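Local coordinates for carbonic anhydrase (Sordaria macrospora, PDB 4O1K), which probably catalyses the reversible zinc-dependent hydration of carbon dioxide to bicarbonate and a proton, as a tetrameric beta-class carbonic anhydrase, at residues Tyr113-Gly116 and Gly117-Ala120; Tyr158-Leu161 and Val162-Val166; Gly128-Asn131 and Pro132-Asn136; Asp139-Arg142 and Leu143-Glu147; Val195-Phe198 and Arg199-Leu202. One frame throughout, in Å; residues are numbered along the deposited sequence.

In the fold
Contacts 1 and 5 touch near the zinc site: Tyr113 N bonds to Phe196 O, joining the loop after strand 106-112 to strand 190-197. Contact 1 combines metal ligation with helix capping, whereas contact 5 is a glycine-bulged hairpin. Contact 2, on helix 154-174, touches both and also contact 4, where Arg160 meets Glu147; half of its touching residues are buried and its partly exposed side carries charged groups. Contacts 3 and 4 share helix 130-143. Contact 3 is the most buried, largely apolar and packed among subunits, while contact 4, at the other end of that helix, is more polar, partly exposed and faces the second subunit. Contacts 3 and 5 both reach the third.

Contact 1: Tyr113-Gly116 and Gly117-Ala120; sequences YGCG and GVKA. With ZN (zinc ion), chain B.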
loop_
_atom_site.group_PDB
_atom_site.type_symbol
_atom_site.label_atom_id
_atom_site.label_comp_id
_atom_site.label_asym_id
_atom_site.label_seq_id
_atom_site.Cartn_x
_atom_site.Cartn_y
_atom_site.Cartn_z
ATOM N N TYR A 113 16.487 -21.097 0.582
ATOM C CA TYR A 113 16.651 -21.625 1.937
ATOM C C TYR A 113 17.559 -20.704 2.708
ATOM O O TYR A 113 18.461 -20.077 2.127
ATOM C CB TYR A 113 17.225 -23.053 1.934
ATOM C CG TYR A 113 16.299 -24.053 1.275
ATOM C CD1 TYR A 113 15.021 -24.279 1.772
ATOM C CD2 TYR A 113 16.696 -24.770 0.162
ATOM C CE1 TYR A 113 14.164 -25.184 1.167
ATOM C CE2 TYR A 113 15.845 -25.689 -0.443
ATOM C CZ TYR A 113 14.579 -25.887 0.066
ATOM O OH TYR A 113 13.720 -26.785 -0.533
ATOM N N GLY A 114 17.333 -20.619 4.015
ATOM C CA GLY A 114 18.126 -19.726 4.830
ATOM C C GLY A 114 17.587 -18.310 4.808
ATOM O O GLY A 114 18.191 -17.421 5.398
ATOM N N CYS A 115 16.443 -18.109 4.152
ATOM C CA CYS A 115 15.846 -16.783 4.021
ATOM C C CYS A 115 15.709 -16.038 5.335
ATOM O O CYS A 115 15.020 -16.499 6.258
ATOM C CB CYS A 115 14.476 -16.890 3.372
ATOM S SG CYS A 115 13.702 -15.281 3.018
ATOM N N GLY A 116 16.364 -14.883 5.413
ATOM C CA GLY A 116 16.326 -14.071 6.617
ATOM C C GLY A 116 14.955 -13.523 6.944
ATOM O O GLY A 116 14.605 -13.386 8.121
ATOM N N GLY A 117 14.182 -13.201 5.915
ATOM C CA GLY A 117 12.858 -12.633 6.106
ATOM C C GLY A 117 11.884 -13.616 6.721
ATOM O O GLY A 117 11.167 -13.274 7.655
ATOM N N VAL A 118 11.863 -14.840 6.193
ATOM C CA VAL A 118 11.091 -15.942 6.770
ATOM C C VAL A 118 11.497 -16.213 8.233
ATOM O O VAL A 118 10.638 -16.223 9.176
ATOM C CB VAL A 118 11.229 -17.187 5.877
ATOM C CG1 VAL A 118 10.581 -18.392 6.527
ATOM C CG2 VAL A 118 10.597 -16.916 4.519
ATOM N N LYS A 119 12.800 -16.362 8.459
ATOM C CA LYS A 119 13.258 -16.544 9.841
ATOM C C LYS A 119 12.827 -15.401 10.782
ATOM O O LYS A 119 12.389 -15.646 11.912
ATOM C CB LYS A 119 14.769 -16.761 9.906
ATOM C CG LYS A 119 15.253 -17.157 11.299
ATOM C CD LYS A 119 16.731 -17.549 11.308
ATOM C CE LYS A 119 17.009 -18.821 10.495
ATOM N NZ LYS A 119 16.558 -20.083 11.169
ATOM N N ALA A 120 12.937 -14.162 10.320
ATOM C CA ALA A 120 12.546 -13.004 11.129
ATOM C C ALA A 120 11.032 -12.940 11.361
ATOM O O ALA A 120 10.565 -12.428 12.396
ATOM C CB ALA A 120 13.034 -11.726 10.482
HETATM ZN ZN ZN B . 15.154 -14.175 1.721
#
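Cys115 places its sulfur anti to its own backbone N (chi1 -175°), which carries SG to the start of helix 116-121 and into line with the N-H of Val118. In Val118, a chi1 of 173° leaves CG2 beside the backbone N, and this methyl approaches the cysteine sulfur, with CG2 3.8 Å from Cys115 SG. The same sulfur serves two partners. Cys115 SG binds the zinc ion at 2.2 Å, and it also accepts a weak but nearly straight bond (174°) from the backbone of Val118, with N 3.7 Å from Cys115 SG. Cys115 is therefore the N-cap of the helix, and its side chain does the capping. The first helical turn follows directly: Lys119 N bonds to Cys115 O at 3.1 Å, and Ala120 N to Gly116 O at 2.9 Å. The methyl of Ala120 lies close to the latter acceptor, CB being 3.3 Å from Gly116 O. Beyond its CB, the Lys119 chain bends away from this turn.

His112, Cys56 and Asp58 complete the zinc site, and weak bonds from Gly116 N and Gly117 N reach the carboxylate of Asp58. Aspartate as fourth ligand is consistent with the closed form of beta-carbonic anhydrases. These weak N-H contacts to a cysteine sulfur (probably thiolate) and a carboxylate would probably draw a little electron density from both ligands and slightly temper their donation to zinc.

Contact 2: Tyr158-Leu161 and Val162-Val166; sequences YERL and VELNV
Arg160 and Glu163 make the shortest polar bond here, a salt bridge with Arg160 NH1 2.8 Å from Glu163 OE1. It is an i to i+3 pairing on a partly exposed side of helix 154-174, which packs against the central sheet of the carbonic anhydrase fold. Glu163 OE1 lies close to the guanidinium plane, at its edge, and NH1 meets it on the anti side of the carboxylate, somewhat out of the carboxylate plane. The two flat groups are strongly turned against each other, their planes 74° apart, which fits a monodentate bridge through NH1 and OE1 alone, OE2 being taken by Tyr113. A bend at chi2 of 54° turns the arginine chain forward along the helix, toward Glu163 and Leu164, bringing CD also within 3.4 Å of Glu163 OE1.

Both partners have other polar ties. Arg160 NE forms a salt bridge with Glu147, and Glu163 OE2 is hydrogen-bonded to Tyr113 OH. These ties would restrict rotation of both end groups.

Leu164 comes over one face of the guanidinium, toward its rim, with CD2 3.8 Å from Arg160 NH2. Beneath these side chains the helix is regular: Leu164 N bonds to Arg160 O at 2.9 Å and 175°, and Asn165 N to Leu161 O at 2.9 Å. On the buried side Leu161 packs on Val118 and Leu148, while one branch of Val162 leans back over the preceding turn, its CG2 3.4 Å from Tyr158 O.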
loop_
_atom_site.group_PDB
_atom_site.type_symbol
_atom_site.label_atom_id
_atom_site.label_comp_id
_atom_site.label_asym_id
_atom_site.label_seq_id
_atom_site.Cartn_x
_atom_site.Cartn_y
_atom_site.Cartn_z
ATOM N N TYR A 158 11.486 -24.863 8.966
ATOM C CA TYR A 158 11.797 -23.573 8.387
ATOM C C TYR A 158 11.927 -23.691 6.858
ATOM O O TYR A 158 11.408 -22.857 6.103
ATOM C CB TYR A 158 13.085 -23.107 9.065
ATOM C CG TYR A 158 13.776 -21.917 8.475
ATOM C CD1 TYR A 158 13.071 -20.888 7.883
ATOM C CD2 TYR A 158 15.156 -21.820 8.528
ATOM C CE1 TYR A 158 13.726 -19.802 7.338
ATOM C CE2 TYR A 158 15.811 -20.737 8.005
ATOM C CZ TYR A 158 15.089 -19.736 7.404
ATOM O OH TYR A 158 15.736 -18.653 6.884
ATOM N N GLU A 159 12.581 -24.754 6.406
ATOM C CA GLU A 159 12.762 -25.007 4.971
ATOM C C GLU A 159 11.404 -25.309 4.332
ATOM O O GLU A 159 11.099 -24.848 3.205
ATOM C CB GLU A 159 13.778 -26.140 4.742
ATOM C CG GLU A 159 15.160 -25.793 5.298
ATOM C CD GLU A 159 16.232 -26.812 4.950
ATOM O OE1 GLU A 159 15.890 -27.969 4.596
ATOM O OE2 GLU A 159 17.425 -26.443 5.030
ATOM N N ARG A 160 10.577 -26.052 5.068
ATOM C CA ARG A 160 9.258 -26.376 4.563
ATOM C C ARG A 160 8.455 -25.096 4.437
ATOM O O ARG A 160 7.744 -24.923 3.464
ATOM C CB ARG A 160 8.535 -27.392 5.460
ATOM C CG ARG A 160 7.246 -27.963 4.853
ATOM C CD ARG A 160 7.467 -28.575 3.450
ATOM N NE ARG A 160 6.197 -28.962 2.840
ATOM C CZ ARG A 160 5.940 -28.887 1.538
ATOM N NH1 ARG A 160 6.869 -28.445 0.705
ATOM N NH2 ARG A 160 4.755 -29.241 1.067
ATOM N N LEU A 161 8.559 -24.204 5.425
ATOM C CA LEU A 161 7.884 -22.899 5.364
ATOM C C LEU A 161 8.336 -22.069 4.170
ATOM O O LEU A 161 7.531 -21.378 3.533
ATOM C CB LEU A 161 8.139 -22.104 6.647
ATOM C CG LEU A 161 7.518 -20.706 6.698
ATOM C CD1 LEU A 161 6.015 -20.760 6.467
ATOM C CD2 LEU A 161 7.833 -20.027 8.024
ATOM N N VAL A 162 9.626 -22.122 3.868
ATOM C CA VAL A 162 10.156 -21.391 2.715
ATOM C C VAL A 162 9.440 -21.901 1.468
ATOM O O VAL A 162 8.970 -21.092 0.600
ATOM C CB VAL A 162 11.677 -21.623 2.586
ATOM C CG1 VAL A 162 12.167 -21.317 1.184
ATOM C CG2 VAL A 162 12.436 -20.763 3.610
ATOM N N GLU A 163 9.318 -23.233 1.402
ATOM C CA GLU A 163 8.691 -23.887 0.237
ATOM C C GLU A 163 7.195 -23.531 0.115
ATOM O O GLU A 163 6.689 -23.162 -0.964
ATOM C CB GLU A 163 8.870 -25.416 0.335
ATOM C CG GLU A 163 10.344 -25.838 0.248
ATOM C CD GLU A 163 10.579 -27.313 0.567
ATOM O OE1 GLU A 163 9.620 -28.021 0.935
ATOM O OE2 GLU A 163 11.742 -27.749 0.443
ATOM N N LEU A 164 6.466 -23.709 1.204
ATOM C CA LEU A 164 5.048 -23.350 1.216
ATOM C C LEU A 164 4.807 -21.884 0.913
ATOM O O LEU A 164 3.776 -21.524 0.343
ATOM C CB LEU A 164 4.426 -23.714 2.557
ATOM C CG LEU A 164 4.357 -25.248 2.693
ATOM C CD1 LEU A 164 4.056 -25.616 4.122
ATOM C CD2 LEU A 164 3.275 -25.771 1.786
ATOM N N ASN A 165 5.713 -21.016 1.351
ATOM C CA ASN A 165 5.596 -19.597 1.031
ATOM C C ASN A 165 5.708 -19.432 -0.465
ATOM O O ASN A 165 4.911 -18.738 -1.065
ATOM C CB ASN A 165 6.699 -18.772 1.696
ATOM C CG ASN A 165 6.508 -17.268 1.501
ATOM O OD1 ASN A 165 5.393 -16.727 1.673
ATOM N ND2 ASN A 165 7.595 -16.582 1.138
ATOM N N VAL A 166 6.713 -20.049 -1.079
ATOM C CA VAL A 166 6.768 -19.970 -2.550
ATOM C C VAL A 166 5.434 -20.421 -3.181
ATOM O O VAL A 166 4.876 -19.714 -4.031
ATOM C CB VAL A 166 7.886 -20.806 -3.117
ATOM C CG1 VAL A 166 7.765 -20.852 -4.673
ATOM C CG2 VAL A 166 9.219 -20.156 -2.750
#

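Contact 3: Gly128-Asn131 and Pro132-Asn136; sequences GLMN and PWLRN
Gly128 touches the following segment through its carbonyl, with O 3.8 Å from Pro132 CD. Its phi of 60° suits glycine, and the same carbonyl accepts a hydrogen bond from the backbone N of Asn131, which tightens the chain into a turn. Leu129 comes next, its carbonyl closer to the proline: O lies 3.0 Å from Pro132 CD. The proline has no N-H to offer, a loss that costs little in the opening turn of a helix.

Met130 carries the apolar part of the contact. Bends at chi2 (-67°) and chi3 fold its thioether forward, setting CE 3.5 Å from Leu134 CG. The methyl reaches both branches of that leucine and also approaches Trp133 obliquely, CE being 4.2 Å from Trp133 CD1. Its carbonyl takes a nearly straight bond of 2.9 Å from Leu134 N to Met130 O.

Asn131 turns its amide back toward the preceding loop, where OD1 accepts from Leu127 N and ND2 donates to Asp126. Its carbonyl receives Arg135 N at 2.9 Å from Asn131 O. Because the Arg135 chain bends at chi3, one face of its guanidinium lies over this peptide, NH2 being 3.9 Å from Asn131 C.

Leu129 and Pro132 pack against Leu129 of the fourth subunit, and Met130 against Ser93 of the third. A proline-bearing first turn of helix 130-143 is thus built into the subunit interfaces of the tetramer.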
loop_
_atom_site.group_PDB
_atom_site.type_symbol
_atom_site.label_atom_id
_atom_site.label_comp_id
_atom_site.label_asym_id
_atom_site.label_seq_id
_atom_site.Cartn_x
_atom_site.Cartn_y
_atom_site.Cartn_z
ATOM N N GLY A 128 8.595 -3.104 14.269
ATOM C CA GLY A 128 8.092 -1.845 13.726
ATOM C C GLY A 128 7.371 -2.001 12.401
ATOM O O GLY A 128 6.448 -2.815 12.286
ATOM N N LEU A 129 7.807 -1.217 11.414
ATOM C CA LEU A 129 7.299 -1.251 10.040
ATOM C C LEU A 129 7.326 -2.623 9.416
ATOM O O LEU A 129 6.500 -2.936 8.553
ATOM C CB LEU A 129 8.124 -0.308 9.154
ATOM C CG LEU A 129 7.671 1.141 9.084
ATOM C CD1 LEU A 129 8.650 2.008 8.303
ATOM C CD2 LEU A 129 6.337 1.160 8.417
ATOM N N MET A 130 8.301 -3.439 9.804
ATOM C CA MET A 130 8.386 -4.775 9.249
ATOM C C MET A 130 7.213 -5.660 9.689
ATOM O O MET A 130 6.911 -6.650 9.009
ATOM C CB MET A 130 9.712 -5.443 9.624
ATOM C CG MET A 130 10.926 -4.940 8.827
ATOM S SD MET A 130 10.848 -5.393 7.073
ATOM C CE MET A 130 10.561 -7.150 7.164
ATOM N N ASN A 131 6.548 -5.319 10.800
ATOM C CA ASN A 131 5.564 -6.244 11.346
ATOM C C ASN A 131 4.463 -6.595 10.338
ATOM O O ASN A 131 4.213 -7.763 10.109
ATOM C CB ASN A 131 4.945 -5.747 12.670
ATOM C CG ASN A 131 5.971 -5.586 13.796
ATOM O OD1 ASN A 131 6.972 -6.299 13.866
ATOM N ND2 ASN A 131 5.694 -4.658 14.707
ATOM N N PRO A 132 3.801 -5.591 9.738
ATOM C CA PRO A 132 2.720 -6.043 8.856
ATOM C C PRO A 132 3.266 -6.732 7.595
ATOM O O PRO A 132 2.562 -7.561 6.999
ATOM C CB PRO A 132 2.026 -4.742 8.455
ATOM C CG PRO A 132 2.643 -3.655 9.270
ATOM C CD PRO A 132 3.974 -4.134 9.682
ATOM N N TRP A 133 4.502 -6.425 7.195
ATOM C CA TRP A 133 5.062 -7.158 6.053
ATOM C C TRP A 133 5.291 -8.631 6.383
ATOM O O TRP A 133 4.822 -9.525 5.659
ATOM C CB TRP A 133 6.347 -6.473 5.551
ATOM C CG TRP A 133 6.813 -7.042 4.260
ATOM C CD1 TRP A 133 7.793 -7.964 4.077
ATOM C CD2 TRP A 133 6.319 -6.709 2.956
ATOM N NE1 TRP A 133 7.935 -8.247 2.736
ATOM C CE2 TRP A 133 7.037 -7.475 2.024
ATOM C CE3 TRP A 133 5.329 -5.834 2.490
ATOM C CZ2 TRP A 133 6.809 -7.390 0.654
ATOM C CZ3 TRP A 133 5.090 -5.755 1.119
ATOM C CH2 TRP A 133 5.819 -6.545 0.221
ATOM N N LEU A 134 6.002 -8.904 7.474
ATOM C CA LEU A 134 6.264 -10.278 7.885
ATOM C C LEU A 134 5.018 -11.029 8.307
ATOM O O LEU A 134 4.993 -12.269 8.300
ATOM C CB LEU A 134 7.257 -10.287 9.024
ATOM C CG LEU A 134 8.569 -9.647 8.629
ATOM C CD1 LEU A 134 9.481 -9.535 9.830
ATOM C CD2 LEU A 134 9.216 -10.452 7.528
ATOM N N ARG A 135 3.969 -10.288 8.660
ATOM C CA ARG A 135 2.714 -10.938 9.016
ATOM C C ARG A 135 2.256 -11.860 7.900
ATOM O O ARG A 135 1.691 -12.929 8.160
ATOM C CB ARG A 135 1.641 -9.873 9.329
ATOM C CG ARG A 135 0.284 -10.420 9.862
ATOM C CD ARG A 135 -0.533 -9.231 10.353
ATOM N NE ARG A 135 0.265 -8.473 11.337
ATOM C CZ ARG A 135 0.328 -7.149 11.447
ATOM N NH1 ARG A 135 -0.392 -6.350 10.672
ATOM N NH2 ARG A 135 1.118 -6.600 12.365
ATOM N N ASN A 136 2.525 -11.485 6.652
ATOM C CA ASN A 136 2.084 -12.332 5.526
ATOM C C ASN A 136 2.659 -13.718 5.587
ATOM O O ASN A 136 2.039 -14.701 5.149
ATOM C CB ASN A 136 2.519 -11.685 4.222
ATOM C CG ASN A 136 1.774 -10.413 3.960
ATOM O OD1 ASN A 136 2.324 -9.312 4.063
ATOM N ND2 ASN A 136 0.518 -10.551 3.609
#

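Contact 4: Asp139-Arg142 and Leu143-Glu147; sequences DVYR and LHEKE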
loop_
_atom_site.group_PDB
_atom_site.type_symbol
_atom_site.label_atom_id
_atom_site.label_comp_id
_atom_site.label_asym_id
_atom_site.label_seq_id
_atom_site.Cartn_x
_atom_site.Cartn_y
_atom_site.Cartn_z
ATOM N N ASP A 139 0.974 -15.666 8.118
ATOM C CA ASP A 139 -0.288 -16.123 7.556
ATOM C C ASP A 139 -0.079 -17.412 6.768
ATOM O O ASP A 139 -0.883 -18.353 6.857
ATOM C CB ASP A 139 -0.915 -15.058 6.650
ATOM C CG ASP A 139 -1.590 -13.935 7.435
ATOM O OD1 ASP A 139 -1.732 -14.059 8.667
ATOM O OD2 ASP A 139 -1.992 -12.934 6.799
ATOM N N VAL A 140 1.010 -17.481 5.997
ATOM C CA VAL A 140 1.332 -18.739 5.312
ATOM C C VAL A 140 1.461 -19.897 6.306
ATOM O O VAL A 140 0.854 -20.977 6.115
ATOM C CB VAL A 140 2.604 -18.619 4.458
ATOM C CG1 VAL A 140 3.017 -19.991 3.947
ATOM C CG2 VAL A 140 2.368 -17.659 3.292
ATOM N N TYR A 141 2.210 -19.681 7.390
ATOM C CA TYR A 141 2.339 -20.713 8.440
ATOM C C TYR A 141 0.975 -21.204 8.907
ATOM O O TYR A 141 0.728 -22.413 8.973
ATOM C CB TYR A 141 3.120 -20.198 9.661
ATOM C CG TYR A 141 3.570 -21.302 10.613
ATOM C CD1 TYR A 141 4.901 -21.716 10.655
ATOM C CD2 TYR A 141 2.664 -21.957 11.440
ATOM C CE1 TYR A 141 5.319 -22.741 11.513
ATOM C CE2 TYR A 141 3.073 -22.988 12.291
ATOM C CZ TYR A 141 4.403 -23.368 12.322
ATOM O OH TYR A 141 4.805 -24.392 13.176
ATOM N N ARG A 142 0.096 -20.267 9.257
ATOM C CA ARG A 142 -1.207 -20.636 9.784
ATOM C C ARG A 142 -2.027 -21.428 8.761
ATOM O O ARG A 142 -2.789 -22.304 9.138
ATOM C CB ARG A 142 -1.954 -19.386 10.279
ATOM C CG ARG A 142 -1.261 -18.712 11.464
ATOM C CD ARG A 142 -1.976 -17.431 11.931
ATOM N NE ARG A 142 -1.240 -16.809 13.027
ATOM C CZ ARG A 142 -0.621 -15.640 12.951
ATOM N NH1 ARG A 142 -0.672 -14.906 11.834
ATOM N NH2 ARG A 142 0.036 -15.182 14.011
ATOM N N LEU A 143 -1.817 -21.170 7.470
ATOM C CA LEU A 143 -2.544 -21.876 6.418
ATOM C C LEU A 143 -2.142 -23.346 6.330
ATOM O O LEU A 143 -2.846 -24.158 5.722
ATOM C CB LEU A 143 -2.300 -21.213 5.059
ATOM C CG LEU A 143 -3.229 -20.048 4.710
ATOM C CD1 LEU A 143 -2.734 -19.288 3.516
ATOM C CD2 LEU A 143 -4.625 -20.560 4.445
ATOM N N HIS A 144 -0.999 -23.680 6.918
ATOM C CA HIS A 144 -0.464 -25.026 6.839
ATOM C C HIS A 144 -0.010 -25.450 8.222
ATOM O O HIS A 144 0.940 -26.215 8.380
ATOM C CB HIS A 144 0.710 -25.041 5.863
ATOM C CG HIS A 144 0.332 -24.639 4.476
ATOM N ND1 HIS A 144 -0.177 -25.531 3.557
ATOM C CD2 HIS A 144 0.372 -23.434 3.857
ATOM C CE1 HIS A 144 -0.432 -24.894 2.426
ATOM N NE2 HIS A 144 -0.096 -23.624 2.578
ATOM N N GLU A 145 -0.728 -24.964 9.230
ATOM C CA GLU A 145 -0.275 -25.076 10.605
ATOM C C GLU A 145 -0.091 -26.527 11.042
ATOM O O GLU A 145 0.891 -26.867 11.720
ATOM C CB GLU A 145 -1.306 -24.427 11.504
ATOM C CG GLU A 145 -0.762 -24.048 12.832
ATOM C CD GLU A 145 -1.795 -23.351 13.666
ATOM O OE1 GLU A 145 -2.606 -22.593 13.090
ATOM O OE2 GLU A 145 -1.790 -23.569 14.888
ATOM N N LYS A 146 -1.051 -27.365 10.650
ATOM C CA LYS A 146 -1.049 -28.783 10.993
ATOM C C LYS A 146 0.187 -29.482 10.443
ATOM O O LYS A 146 0.849 -30.228 11.165
ATOM C CB LYS A 146 -2.283 -29.458 10.413
ATOM C CG LYS A 146 -3.521 -29.390 11.265
ATOM C CD LYS A 146 -4.593 -30.225 10.578
ATOM C CE LYS A 146 -5.699 -30.641 11.522
ATOM N NZ LYS A 146 -6.437 -31.821 10.952
ATOM N N GLU A 147 0.480 -29.249 9.165
ATOM C CA GLU A 147 1.625 -29.894 8.514
ATOM C C GLU A 147 2.926 -29.396 9.130
ATOM O O GLU A 147 3.827 -30.186 9.419
ATOM C CB GLU A 147 1.628 -29.626 7.002
ATOM C CG GLU A 147 2.942 -30.009 6.322
ATOM C CD GLU A 147 2.965 -29.691 4.827
ATOM O OE1 GLU A 147 1.968 -29.147 4.299
ATOM O OE2 GLU A 147 3.991 -29.980 4.183
#
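Asp139-Arg142 and Leu143-Glu147 meet at a helix-to-helix junction, where helix 130-143 ends and His144, as N-cap residue, precedes helix 145-150. The hydrogen bonding records the break. Leu143 N still reaches Asp139 O at 3.0 Å in the helical pattern, but His144 N bonds three residues back, 3.0 Å from Tyr141 O, and meets that oxygen from 57° above the carbonyl plane. Glu145 N makes a weak bond of 3.4 Å to Arg142 O.

The His144 ring turns its edge to the last full turn, CD2 lying 3.4 Å from Val140 O, while NE2 is bonded to Glu168 on helix 154-174. With CG anti to the backbone N (chi1 -166°), the Tyr141 side chain reaches forward so that its ring edge meets the aliphatic part of Glu145, crossing it at about a right angle with CE2 4.0 Å from Glu145 CG. Its hydroxyl bonds to Asp149.

Asp139 and Arg142 face the second subunit, the former in a salt bridge with Lys175 and the latter bonded to Ile217 O, both of that subunit. Between themselves they form a longer salt bridge at the edge of the guanidinium, Arg142 NH1 standing 3.4 Å from Asp139 OD1.

Contact 5: Val195-Phe198 and Arg199-Leu202; sequences VFNF and RDGL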
loop_
_atom_site.group_PDB
_atom_site.type_symbol
_atom_site.label_atom_id
_atom_site.label_comp_id
_atom_site.label_asym_id
_atom_site.label_seq_id
_atom_site.Cartn_x
_atom_site.Cartn_y
_atom_site.Cartn_z
ATOM N N VAL A 195 13.078 -22.838 -5.669
ATOM C CA VAL A 195 13.758 -22.470 -4.439
ATOM C C VAL A 195 15.241 -22.662 -4.676
ATOM O O VAL A 195 15.644 -23.719 -5.170
ATOM C CB VAL A 195 13.329 -23.336 -3.241
ATOM C CG1 VAL A 195 14.059 -22.867 -1.981
ATOM C CG2 VAL A 195 11.849 -23.233 -3.007
ATOM N N PHE A 196 16.035 -21.636 -4.364
ATOM C CA PHE A 196 17.487 -21.678 -4.510
ATOM C C PHE A 196 18.119 -22.111 -3.205
ATOM O O PHE A 196 17.613 -21.780 -2.113
ATOM C CB PHE A 196 18.020 -20.300 -4.937
ATOM C CG PHE A 196 19.504 -20.233 -5.049
ATOM C CD1 PHE A 196 20.167 -20.864 -6.097
ATOM C CD2 PHE A 196 20.247 -19.518 -4.118
ATOM C CE1 PHE A 196 21.555 -20.795 -6.204
ATOM C CE2 PHE A 196 21.639 -19.453 -4.215
ATOM C CZ PHE A 196 22.289 -20.096 -5.256
ATOM N N ASN A 197 19.230 -22.844 -3.314
ATOM C CA ASN A 197 19.882 -23.430 -2.161
ATOM C C ASN A 197 21.326 -22.936 -2.188
ATOM O O ASN A 197 22.130 -23.369 -3.048
ATOM C CB ASN A 197 19.862 -24.970 -2.274
ATOM C CG ASN A 197 20.299 -25.667 -0.992
ATOM O OD1 ASN A 197 20.818 -25.042 -0.064
ATOM N ND2 ASN A 197 20.093 -26.972 -0.939
ATOM N N PHE A 198 21.659 -22.037 -1.266
ATOM C CA PHE A 198 22.970 -21.398 -1.218
ATOM C C PHE A 198 24.080 -22.397 -0.882
ATOM O O PHE A 198 25.264 -22.084 -1.040
ATOM C CB PHE A 198 22.955 -20.296 -0.157
ATOM C CG PHE A 198 22.774 -20.822 1.242
ATOM C CD1 PHE A 198 21.508 -20.967 1.785
ATOM C CD2 PHE A 198 23.873 -21.195 2.006
ATOM C CE1 PHE A 198 21.337 -21.462 3.071
ATOM C CE2 PHE A 198 23.714 -21.694 3.294
ATOM C CZ PHE A 198 22.444 -21.827 3.827
ATOM N N ARG A 199 23.696 -23.572 -0.386
ATOM C CA ARG A 199 24.654 -24.586 0.049
ATOM C C ARG A 199 25.312 -25.332 -1.100
ATOM O O ARG A 199 26.474 -25.749 -0.984
ATOM C CB ARG A 199 23.970 -25.589 0.977
ATOM C CG ARG A 199 23.962 -25.159 2.436
ATOM C CD ARG A 199 22.627 -25.420 3.100
ATOM N NE ARG A 199 22.767 -25.498 4.551
ATOM C CZ ARG A 199 21.777 -25.294 5.416
ATOM N NH1 ARG A 199 22.004 -25.396 6.721
ATOM N NH2 ARG A 199 20.559 -24.985 4.978
ATOM N N ASP A 200 24.566 -25.533 -2.189
ATOM C CA ASP A 200 25.083 -26.283 -3.344
ATOM C C ASP A 200 24.870 -25.530 -4.650
ATOM O O ASP A 200 25.281 -25.989 -5.718
ATOM C CB ASP A 200 24.498 -27.700 -3.426
ATOM C CG ASP A 200 22.977 -27.738 -3.276
ATOM O OD1 ASP A 200 22.296 -26.726 -3.593
ATOM O OD2 ASP A 200 22.457 -28.806 -2.863
ATOM N N GLY A 201 24.209 -24.384 -4.556
ATOM C CA GLY A 201 24.000 -23.515 -5.702
ATOM C C GLY A 201 22.923 -23.974 -6.665
ATOM O O GLY A 201 22.781 -23.408 -7.755
ATOM N N LEU A 202 22.134 -24.960 -6.254
ATOM C CA LEU A 202 21.185 -25.577 -7.170
ATOM C C LEU A 202 19.803 -24.975 -7.050
ATOM O O LEU A 202 19.351 -24.643 -5.939
ATOM C CB LEU A 202 21.080 -27.067 -6.909
ATOM C CG LEU A 202 22.012 -27.976 -7.695
ATOM C CD1 LEU A 202 23.208 -28.371 -6.849
ATOM C CD2 LEU A 202 21.259 -29.211 -8.140
#
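Phe198 and Arg199 run side by side and point the same way, with ring and guanidinium planes only 22° apart. The ring carbon CZ lies over one face of the guanidinium near its rim, 3.9 Å from Arg199 CZ, and Arg199 CD makes an off-centre CH-pi contact 4.1 Å from the centroid of the Phe198 ring. Phe198 reaches this position with its CG between the backbone N and the carbonyl carbon (chi1 65°), which keeps the ring alongside the next residue. The ring also has a cation-pi partner in Arg60, and the Arg199 guanidinium a salt bridge to Glu155.

Asn197 and Asp200 behave differently: their side chains cross at about a right angle, amide and carboxylate planes 69° apart. Asp200 OD1 sits 3.3 Å from Asn197 CB and accepts a bond from Leu202 N at 3.2 Å, an Asx turn. The Asn197 amide is engaged instead by the backbone, Arg199 N lying 3.2 Å from Asn197 OD1 and approaching from above the amide plane.

These bonds shape the beta-hairpin between strands 190-197 and 202-205. Gly201 and Leu202 both face Asn197, a G1 beta bulge, and the positive phi of Gly201 suits glycine. Gly201 N donates to Asn197 O at 2.8 Å, while Asn197 N makes only a weak bond to Leu202 O.

The Phe196 ring presents its edge to the bulge, with CE1 3.3 Å from Gly201 O, and that carbonyl accepts a hydrogen bond from Asn25 ND2 of the third subunit. By contrast, the buried Phe198 O has no polar partner in the model.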